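Local atomic coordinates of endoglucanase A (Clostridium cellulolyticum, PDB entry 1EDG), a protein that cleaves internal beta-1,4-glucosidic bonds of cellulose, as an endoglucanase of glycoside hydrolase family 5. Residues D52-T55 / I60-T63; K64-A69 / G353-R358; K71-N76 / C360-P365; N342-F345 / E350-G353. All coordinates share one frame; numbering follows the deposited sequence.

Contact 1. Residues D52-T55 / I60-T63; sequences DYET and IKTT
Within the long connection that leads from barrel strand 32-34 to helix 64-73, Glu54 on the short helix 53-56 reaches across the short link between the segments to grip Thr62, just before Thr63 at the N-cap position of the next helix. One carboxylate oxygen does the gripping. Thr62 OG1 donates to Glu54 OE2 over 2.9 Å, on the anti lone pair that faces away from the other oxygen. The backbone N of Thr62 adds a second bond to Glu54 OE2, 3.0 Å long and fairly straight at 162°, but comes from above the carboxylate plane, 44° out of it. Hydroxyl and amide of one residue thus converge on a single acceptor from different directions. Glu54 spans the gap because its CG is anti to its backbone N (chi1 178°) and the chain stays extended beyond, so that it meets Thr62 at about a right angle. Lys61 lies against the same carboxylate through its methylene, CG 3.8 Å from Glu54 OE2; its ammonium is near but not paired, Lys61 NZ ending 5.7 Å from Glu54 OE1. Nearer the link, the methyl of Thr55 rests on the chain opposite: Thr55 CG2 is 3.6 Å from the carbonyl carbon of Ile60. Arg102 of helix 97-111 completes the network, pairing with Glu54 OE1 and donating to the carbonyl of Thr62. A buried carboxylate with two donors on one oxygen and a guanidinium on the other would probably stay ionised, and its bonds tie the short helix to the run into helix 64-73.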
# COMPACT_ATOMS: atom_id res chain seq x y z
N ASP A 52 20.08 7.53 -8.69
CA ASP A 52 19.98 6.29 -9.47
C ASP A 52 19.11 5.26 -8.77
O ASP A 52 18.74 4.24 -9.37
CB ASP A 52 21.36 5.69 -9.72
CG ASP A 52 22.14 6.42 -10.79
OD1 ASP A 52 21.58 7.30 -11.47
OD2 ASP A 52 23.34 6.11 -10.94
N TYR A 53 18.81 5.48 -7.50
CA TYR A 53 17.97 4.55 -6.77
C TYR A 53 16.59 4.44 -7.44
O TYR A 53 15.99 3.36 -7.46
CB TYR A 53 17.84 4.96 -5.30
CG TYR A 53 19.00 4.51 -4.43
CD1 TYR A 53 19.12 3.18 -4.04
CD2 TYR A 53 19.97 5.42 -4.00
CE1 TYR A 53 20.18 2.76 -3.23
CE2 TYR A 53 21.04 5.01 -3.20
CZ TYR A 53 21.14 3.68 -2.81
OH TYR A 53 22.18 3.26 -2.02
N GLU A 54 16.13 5.53 -8.04
CA GLU A 54 14.83 5.54 -8.71
C GLU A 54 14.73 4.57 -9.89
O GLU A 54 13.68 3.98 -10.12
CB GLU A 54 14.47 6.95 -9.20
CG GLU A 54 13.14 6.99 -9.96
CD GLU A 54 12.77 8.37 -10.48
OE1 GLU A 54 13.56 9.32 -10.33
OE2 GLU A 54 11.66 8.50 -11.04
N THR A 55 15.83 4.42 -10.63
CA THR A 55 15.87 3.54 -11.79
C THR A 55 16.54 2.20 -11.51
O THR A 55 16.47 1.27 -12.33
CB THR A 55 16.60 4.23 -12.96
OG1 THR A 55 17.92 4.58 -12.54
CG2 THR A 55 15.87 5.50 -13.35
N ILE A 60 13.73 2.76 -15.34
CA ILE A 60 13.30 3.93 -16.09
C ILE A 60 12.84 5.05 -15.15
O ILE A 60 12.26 4.77 -14.09
CB ILE A 60 12.16 3.56 -17.10
CG1 ILE A 60 11.78 4.76 -17.96
CG2 ILE A 60 10.95 3.00 -16.35
CD1 ILE A 60 10.77 4.42 -19.05
N LYS A 61 13.15 6.29 -15.51
CA LYS A 61 12.78 7.44 -14.70
C LYS A 61 11.31 7.81 -14.93
O LYS A 61 10.84 7.86 -16.07
CB LYS A 61 13.68 8.64 -15.02
CG LYS A 61 13.43 9.85 -14.15
CD LYS A 61 14.43 10.96 -14.45
CE LYS A 61 14.07 12.24 -13.70
NZ LYS A 61 15.00 13.37 -14.01
N THR A 62 10.61 8.08 -13.83
CA THR A 62 9.19 8.43 -13.87
C THR A 62 8.94 9.76 -14.56
O THR A 62 9.65 10.74 -14.32
CB THR A 62 8.64 8.52 -12.44
OG1 THR A 62 9.11 7.39 -11.69
CG2 THR A 62 7.12 8.52 -12.45
N THR A 63 7.91 9.82 -15.40
CA THR A 63 7.55 11.05 -16.10
C THR A 63 6.07 11.39 -15.90
O THR A 63 5.29 10.53 -15.50
CB THR A 63 7.82 10.91 -17.62
OG1 THR A 63 7.01 9.86 -18.16
CG2 THR A 63 9.29 10.59 -17.86

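Contact 2. Residues K64-A69 / G353-R358; sequences KQMIDA and GFFDRR
Phe355 and Arg357 meet Met66 and Ala69 by packing alone, and the buried part of the contact is mostly hydrocarbon and sulfur, with two backbone carbonyl oxygens at its margin. The ring of Phe355 swings opposite the backbone N (chi1 178°), which carries it to helix 64-73, where the CZ end settles between two successive turns. Phe355 CZ is 3.8 Å from Ala69 CB and 3.6 Å from the carbonyl oxygen of Met66, and Phe355 CE2 lies 4.0 Å from Met66 CB; the approaches are oblique to the ring. Met66 then runs extended beyond CG and crosses Arg357 at about a right angle. Its sulfur sits against the aliphatic root of that arginine, Met66 SD to Arg357 CG 3.6 Å, and Met66 CE is equally close to Arg357 O. The arginine chain bends away from the helix, taking its guanidinium to Thr38. The solvent side is looser: Gln65 and Arg358 are exposed there and do not touch across the contact. Arg358 NH1 is held near Asp356 OD2 by charge alone, while that buried carboxylate oxygen also bonds to Ser359. Helix 64-73 follows the first barrel strand and strand 355-356 follows the last, so this apolar packing of an added beta hairpin on a barrel helix belongs to the seam where a TIM barrel closes on itself.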
# COMPACT_ATOMS: atom_id res chain seq x y z
N LYS A 64 5.70 12.63 -16.17
CA LYS A 64 4.32 13.08 -16.03
C LYS A 64 3.39 12.28 -16.96
O LYS A 64 2.28 11.91 -16.56
CB LYS A 64 4.22 14.58 -16.34
CG LYS A 64 2.82 15.19 -16.36
CD LYS A 64 2.29 15.47 -14.97
CE LYS A 64 1.30 16.64 -14.97
NZ LYS A 64 0.10 16.39 -15.82
N GLN A 65 3.84 12.02 -18.18
CA GLN A 65 3.05 11.27 -19.16
C GLN A 65 2.60 9.91 -18.61
O GLN A 65 1.47 9.49 -18.84
CB GLN A 65 3.82 11.10 -20.48
CG GLN A 65 3.37 9.93 -21.38
CD GLN A 65 2.01 10.11 -22.08
OE1 GLN A 65 1.01 10.50 -21.47
NE2 GLN A 65 1.97 9.77 -23.37
N MET A 66 3.47 9.25 -17.85
CA MET A 66 3.14 7.96 -17.26
C MET A 66 1.93 8.09 -16.34
O MET A 66 0.98 7.30 -16.43
CB MET A 66 4.32 7.41 -16.45
CG MET A 66 5.49 6.92 -17.28
SD MET A 66 6.87 6.44 -16.23
CE MET A 66 8.21 6.45 -17.42
N ILE A 67 1.97 9.10 -15.47
CA ILE A 67 0.89 9.37 -14.52
C ILE A 67 -0.39 9.78 -15.25
O ILE A 67 -1.49 9.38 -14.85
CB ILE A 67 1.31 10.46 -13.47
CG1 ILE A 67 2.60 10.04 -12.75
CG2 ILE A 67 0.20 10.70 -12.45
CD1 ILE A 67 2.53 8.66 -12.10
N ASP A 68 -0.25 10.55 -16.33
CA ASP A 68 -1.41 10.97 -17.11
C ASP A 68 -2.15 9.73 -17.61
O ASP A 68 -3.39 9.68 -17.58
CB ASP A 68 -0.98 11.80 -18.33
CG ASP A 68 -0.46 13.18 -17.97
OD1 ASP A 68 -0.70 13.67 -16.84
OD2 ASP A 68 0.19 13.79 -18.85
N ALA A 69 -1.40 8.74 -18.09
CA ALA A 69 -1.97 7.51 -18.60
C ALA A 69 -2.71 6.71 -17.53
O ALA A 69 -3.79 6.16 -17.78
CB ALA A 69 -0.88 6.66 -19.23
N GLY A 353 4.30 -6.86 -13.27
CA GLY A 353 4.30 -5.77 -14.22
C GLY A 353 2.95 -5.73 -14.93
O GLY A 353 2.47 -6.77 -15.39
N PHE A 354 2.33 -4.55 -14.97
CA PHE A 354 1.05 -4.38 -15.65
C PHE A 354 1.15 -3.19 -16.61
O PHE A 354 0.90 -3.33 -17.80
CB PHE A 354 -0.09 -4.15 -14.64
CG PHE A 354 -0.34 -5.32 -13.72
CD1 PHE A 354 -1.14 -6.39 -14.13
CD2 PHE A 354 0.24 -5.37 -12.46
CE1 PHE A 354 -1.35 -7.49 -13.30
CE2 PHE A 354 0.04 -6.47 -11.62
CZ PHE A 354 -0.75 -7.53 -12.04
N PHE A 355 1.56 -2.04 -16.09
CA PHE A 355 1.70 -0.84 -16.91
C PHE A 355 3.11 -0.78 -17.49
O PHE A 355 4.09 -0.70 -16.73
CB PHE A 355 1.42 0.40 -16.07
CG PHE A 355 1.57 1.71 -16.81
CD1 PHE A 355 0.66 2.07 -17.79
CD2 PHE A 355 2.60 2.59 -16.49
CE1 PHE A 355 0.76 3.30 -18.44
CE2 PHE A 355 2.71 3.82 -17.14
CZ PHE A 355 1.79 4.18 -18.11
N ASP A 356 3.23 -0.86 -18.81
CA ASP A 356 4.53 -0.80 -19.46
C ASP A 356 4.93 0.67 -19.49
O ASP A 356 4.46 1.44 -20.33
CB ASP A 356 4.46 -1.36 -20.88
CG ASP A 356 5.83 -1.58 -21.49
OD1 ASP A 356 6.47 -2.60 -21.17
OD2 ASP A 356 6.28 -0.74 -22.29
N ARG A 357 5.76 1.07 -18.53
CA ARG A 357 6.21 2.46 -18.42
C ARG A 357 6.99 2.96 -19.63
O ARG A 357 7.03 4.16 -19.91
CB ARG A 357 7.00 2.66 -17.12
CG ARG A 357 6.10 2.94 -15.92
CD ARG A 357 6.31 1.98 -14.75
NE ARG A 357 7.30 2.49 -13.80
CZ ARG A 357 7.42 2.10 -12.53
NH1 ARG A 357 6.63 1.19 -11.99
NH2 ARG A 357 8.38 2.63 -11.80
N ARG A 358 7.56 2.02 -20.38
CA ARG A 358 8.33 2.34 -21.58
C ARG A 358 7.42 2.92 -22.67
O ARG A 358 7.70 3.98 -23.22
CB ARG A 358 9.00 1.06 -22.08
CG ARG A 358 10.10 1.27 -23.10
CD ARG A 358 10.45 -0.05 -23.76
NE ARG A 358 10.50 -1.16 -22.81
CZ ARG A 358 9.60 -2.15 -22.76
NH1 ARG A 358 8.58 -2.17 -23.60
NH2 ARG A 358 9.73 -3.11 -21.85

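Contact 3. Residues K71-N76 / C360-P365; sequences KQKGFN and CQFKFP
Lys73 CG and Phe362 CE1 stand only 3.2 Å apart, an approach so tight for two carbons that its exact closeness should be read with caution, and it comes from the methylene part of a lysine and not from its charge. The chain of Lys73 departs from a staggered start (chi1 -108°) and bends again at its second torsion, so that it slides past the ring in the opposite direction, with Lys73 CB 3.9 Å from Phe362 CE1. Its ammonium continues to a salt bridge with Asp369 of helix 365-374. Farther round the same ring, Phe362 CZ meets Phe75 CE2 at 3.7 Å, the two side chains crossing obliquely. Gly74, whose positive phi (132°) belongs to a Schellman motif, turns the chain from helix 64-73 toward Phe75. On the other side, Cys360 and Gln361 face Asp356 in a G1 beta bulge of the hairpin that carries Phe362. Ile70 and Ile368 also touch the Phe362 ring, wedging this hairpin residue between helix 64-73 and helix 365-374, beside Phe355 of the partner strand. The lysine is therefore used twice: its methylenes pack apolar surface against the aromatic ring, while the distant ammonium joins the neighbouring helix by charge.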
# COMPACT_ATOMS: atom_id res chain seq x y z
N LYS A 71 -4.15 7.86 -14.79
CA LYS A 71 -5.40 8.56 -14.49
C LYS A 71 -6.44 8.32 -15.57
O LYS A 71 -7.61 8.04 -15.28
CB LYS A 71 -5.15 10.06 -14.34
CG LYS A 71 -6.43 10.82 -14.04
CD LYS A 71 -6.22 12.30 -13.95
CE LYS A 71 -7.51 12.97 -13.52
NZ LYS A 71 -8.01 12.42 -12.22
N GLN A 72 -6.01 8.42 -16.83
CA GLN A 72 -6.90 8.21 -17.97
C GLN A 72 -7.61 6.86 -17.90
O GLN A 72 -8.75 6.73 -18.34
CB GLN A 72 -6.09 8.33 -19.26
CG GLN A 72 -6.92 8.24 -20.54
CD GLN A 72 -6.06 7.92 -21.75
OE1 GLN A 72 -6.01 6.77 -22.21
NE2 GLN A 72 -5.35 8.92 -22.26
N LYS A 73 -6.94 5.85 -17.36
CA LYS A 73 -7.52 4.52 -17.25
C LYS A 73 -8.66 4.43 -16.23
O LYS A 73 -9.53 3.56 -16.35
CB LYS A 73 -6.45 3.49 -16.89
CG LYS A 73 -6.10 2.55 -18.03
CD LYS A 73 -7.32 1.82 -18.56
CE LYS A 73 -6.93 0.85 -19.64
NZ LYS A 73 -8.08 0.53 -20.54
N GLY A 74 -8.63 5.28 -15.22
CA GLY A 74 -9.67 5.24 -14.21
C GLY A 74 -9.16 5.25 -12.78
O GLY A 74 -9.95 5.39 -11.84
N PHE A 75 -7.85 5.08 -12.60
CA PHE A 75 -7.26 5.10 -11.26
C PHE A 75 -7.34 6.53 -10.73
O PHE A 75 -7.14 7.48 -11.48
CB PHE A 75 -5.79 4.68 -11.31
CG PHE A 75 -5.58 3.23 -11.66
CD1 PHE A 75 -5.67 2.24 -10.68
CD2 PHE A 75 -5.27 2.85 -12.96
CE1 PHE A 75 -5.45 0.89 -10.99
CE2 PHE A 75 -5.05 1.51 -13.29
CZ PHE A 75 -5.14 0.53 -12.30
N ASN A 76 -7.65 6.70 -9.44
CA ASN A 76 -7.71 8.05 -8.88
C ASN A 76 -6.76 8.24 -7.69
O ASN A 76 -6.72 9.30 -7.06
CB ASN A 76 -9.14 8.43 -8.48
CG ASN A 76 -9.33 9.94 -8.33
OD1 ASN A 76 -8.79 10.72 -9.12
ND2 ASN A 76 -10.08 10.36 -7.33
N CYS A 360 4.05 3.57 -22.17
CA CYS A 360 2.92 4.23 -21.53
C CYS A 360 1.57 3.59 -21.80
O CYS A 360 0.58 4.27 -22.05
CB CYS A 360 2.88 5.72 -21.87
SG CYS A 360 3.98 6.74 -20.86
N GLN A 361 1.52 2.26 -21.73
CA GLN A 361 0.27 1.54 -21.93
C GLN A 361 0.29 0.23 -21.16
O GLN A 361 1.35 -0.33 -20.87
CB GLN A 361 -0.02 1.32 -23.41
CG GLN A 361 0.94 0.41 -24.14
CD GLN A 361 0.60 0.29 -25.61
OE1 GLN A 361 0.04 -0.72 -26.05
NE2 GLN A 361 0.91 1.32 -26.37
N PHE A 362 -0.90 -0.23 -20.79
CA PHE A 362 -1.03 -1.47 -20.04
C PHE A 362 -0.87 -2.72 -20.91
O PHE A 362 -1.44 -2.81 -22.00
CB PHE A 362 -2.38 -1.50 -19.30
CG PHE A 362 -2.49 -0.47 -18.21
CD1 PHE A 362 -2.90 0.83 -18.50
CD2 PHE A 362 -2.20 -0.81 -16.89
CE1 PHE A 362 -3.01 1.78 -17.48
CE2 PHE A 362 -2.30 0.14 -15.87
CZ PHE A 362 -2.71 1.43 -16.17
N LYS A 363 -0.10 -3.67 -20.41
CA LYS A 363 0.17 -4.92 -21.11
C LYS A 363 -0.92 -5.99 -20.97
O LYS A 363 -1.07 -6.85 -21.86
CB LYS A 363 1.52 -5.48 -20.68
CG LYS A 363 2.70 -4.82 -21.37
CD LYS A 363 2.85 -5.33 -22.79
CE LYS A 363 3.81 -4.48 -23.62
NZ LYS A 363 3.20 -3.18 -24.02
N PHE A 364 -1.67 -5.95 -19.88
CA PHE A 364 -2.76 -6.92 -19.66
C PHE A 364 -3.97 -6.05 -19.35
O PHE A 364 -4.54 -6.13 -18.26
CB PHE A 364 -2.43 -7.81 -18.46
CG PHE A 364 -1.11 -8.51 -18.56
CD1 PHE A 364 -0.96 -9.65 -19.35
CD2 PHE A 364 -0.00 -8.04 -17.86
CE1 PHE A 364 0.27 -10.30 -19.45
CE2 PHE A 364 1.23 -8.68 -17.95
CZ PHE A 364 1.37 -9.81 -18.75
N PRO A 365 -4.43 -5.27 -20.35
CA PRO A 365 -5.58 -4.37 -20.17
C PRO A 365 -6.88 -4.97 -19.66
O PRO A 365 -7.61 -4.31 -18.92
CB PRO A 365 -5.72 -3.72 -21.55
CG PRO A 365 -5.26 -4.79 -22.48
CD PRO A 365 -4.04 -5.34 -21.77

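Contact 4. Residues N342-F345 / E350-G353; sequences NNNF and ELFG
Asn342 and Asn344 both direct their amide nitrogens at the carbonyl oxygen of Glu350. The bond from Asn342 ND2 to Glu350 O is 2.9 Å and nearly straight (175°), with the acceptor in the amide plane; that from Asn344 ND2 to Glu350 O is equally short but weak. Backbone adds to side chain: Asn342 N donates to Phe352 O over 3.0 Å, from above the carbonyl plane, and Phe352 N returns a weak bond to Asn342 OD1. Asn342 CG lies between its backbone N and carbonyl carbon (chi1 67°), which brings OD1 back to the amide of Asn344 (Asn344 N to Asn342 OD1 3.1 Å) in an Asx turn. Apolar contact takes over at Phe345, whose ring lies under Gly353 in a CH-pi contact, Gly353 CA 4.0 Å from the ring centroid and 24° off the normal. Leu351 CD1 rests 3.6 Å from Asn344 ND2. A second shell sets these groups. Leu351 centres an inverse gamma turn that presents the carbonyl of Glu350. Ser346 binds Asn344 OD1, and the carbonyl of Thr348 takes a further bond from Asn344 ND2. Beyond these, Phe352 meets Trp340 edge-to-face and also touches Tyr256. Such an asparagine-rich loop, folded by side-chain-to-backbone bonds after the last parallel strand, belongs to the C-terminal rim of the TIM barrel, the end at which this family has its active site.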
# COMPACT_ATOMS: atom_id res chain seq x y z
N ASN A 342 5.20 -3.47 -10.34
CA ASN A 342 6.65 -3.28 -10.27
C ASN A 342 7.38 -3.11 -11.60
O ASN A 342 8.61 -3.12 -11.64
CB ASN A 342 7.30 -4.39 -9.43
CG ASN A 342 7.21 -5.75 -10.08
OD1 ASN A 342 6.65 -5.90 -11.18
ND2 ASN A 342 7.73 -6.77 -9.41
N ASN A 343 6.62 -2.98 -12.69
CA ASN A 343 7.18 -2.78 -14.04
C ASN A 343 8.09 -3.94 -14.50
O ASN A 343 8.87 -3.79 -15.45
CB ASN A 343 7.95 -1.45 -14.08
CG ASN A 343 8.29 -1.00 -15.50
OD1 ASN A 343 9.41 -0.55 -15.76
ND2 ASN A 343 7.32 -1.09 -16.41
N ASN A 344 7.93 -5.11 -13.89
CA ASN A 344 8.74 -6.27 -14.25
C ASN A 344 8.10 -7.19 -15.29
O ASN A 344 7.11 -7.88 -15.00
CB ASN A 344 9.10 -7.07 -12.99
CG ASN A 344 9.96 -8.29 -13.30
OD1 ASN A 344 10.60 -8.36 -14.35
ND2 ASN A 344 9.99 -9.25 -12.38
N PHE A 345 8.66 -7.19 -16.49
CA PHE A 345 8.19 -8.03 -17.59
C PHE A 345 9.36 -8.87 -18.12
O PHE A 345 9.33 -9.33 -19.27
CB PHE A 345 7.66 -7.17 -18.74
CG PHE A 345 6.55 -6.22 -18.35
CD1 PHE A 345 5.23 -6.64 -18.37
CD2 PHE A 345 6.84 -4.91 -17.99
CE1 PHE A 345 4.20 -5.76 -18.04
CE2 PHE A 345 5.82 -4.02 -17.66
CZ PHE A 345 4.50 -4.45 -17.69
N GLU A 350 9.55 -11.59 -9.55
CA GLU A 350 8.12 -11.43 -9.34
C GLU A 350 7.50 -10.61 -10.46
O GLU A 350 7.72 -9.39 -10.55
CB GLU A 350 7.85 -10.79 -7.98
CG GLU A 350 8.30 -11.65 -6.82
CD GLU A 350 7.73 -11.19 -5.50
OE1 GLU A 350 7.99 -10.03 -5.11
OE2 GLU A 350 7.01 -11.99 -4.85
N LEU A 351 6.76 -11.28 -11.34
CA LEU A 351 6.12 -10.63 -12.48
C LEU A 351 4.84 -9.87 -12.12
O LEU A 351 3.73 -10.35 -12.38
CB LEU A 351 5.82 -11.64 -13.60
CG LEU A 351 6.94 -12.33 -14.40
CD1 LEU A 351 8.13 -11.40 -14.58
CD2 LEU A 351 7.35 -13.59 -13.71
N PHE A 352 5.01 -8.72 -11.48
CA PHE A 352 3.88 -7.86 -11.10
C PHE A 352 3.86 -6.66 -12.04
O PHE A 352 3.50 -5.56 -11.64
CB PHE A 352 4.00 -7.38 -9.65
CG PHE A 352 3.56 -8.39 -8.63
CD1 PHE A 352 2.23 -8.76 -8.52
CD2 PHE A 352 4.48 -8.97 -7.76
CE1 PHE A 352 1.82 -9.67 -7.57
CE2 PHE A 352 4.08 -9.89 -6.80
CZ PHE A 352 2.74 -10.24 -6.71
N GLY A 353 4.30 -6.86 -13.27
CA GLY A 353 4.30 -5.77 -14.22
C GLY A 353 2.95 -5.73 -14.93
O GLY A 353 2.47 -6.77 -15.39
O HOH W 1 4.75 -9.02 -15.74

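In the fold
Contacts 2 and 3 hold the same elements, helix 64-73 against the hairpin 355-356/361-362; Phe354 O and Lys363 N, 2.8 Å apart, join their hairpin segments. Contact 2 is buried and apolar, whereas contact 3 is partly buried and pairs its lysine ammonium with helix 365-374. Contacts 1 and 4 are loop closures of short sequence separation, also partly buried, and rely mainly on hydrogen bonds that involve side chains: a carboxylate accepts in contact 1, amides donate in contact 4. Met66 CE packs on Lys61 O, so contact 1 runs directly into contact 2, and Gly353 is shared by contacts 2 and 4. Contact 4 is nested within the loop that contact 3 closes.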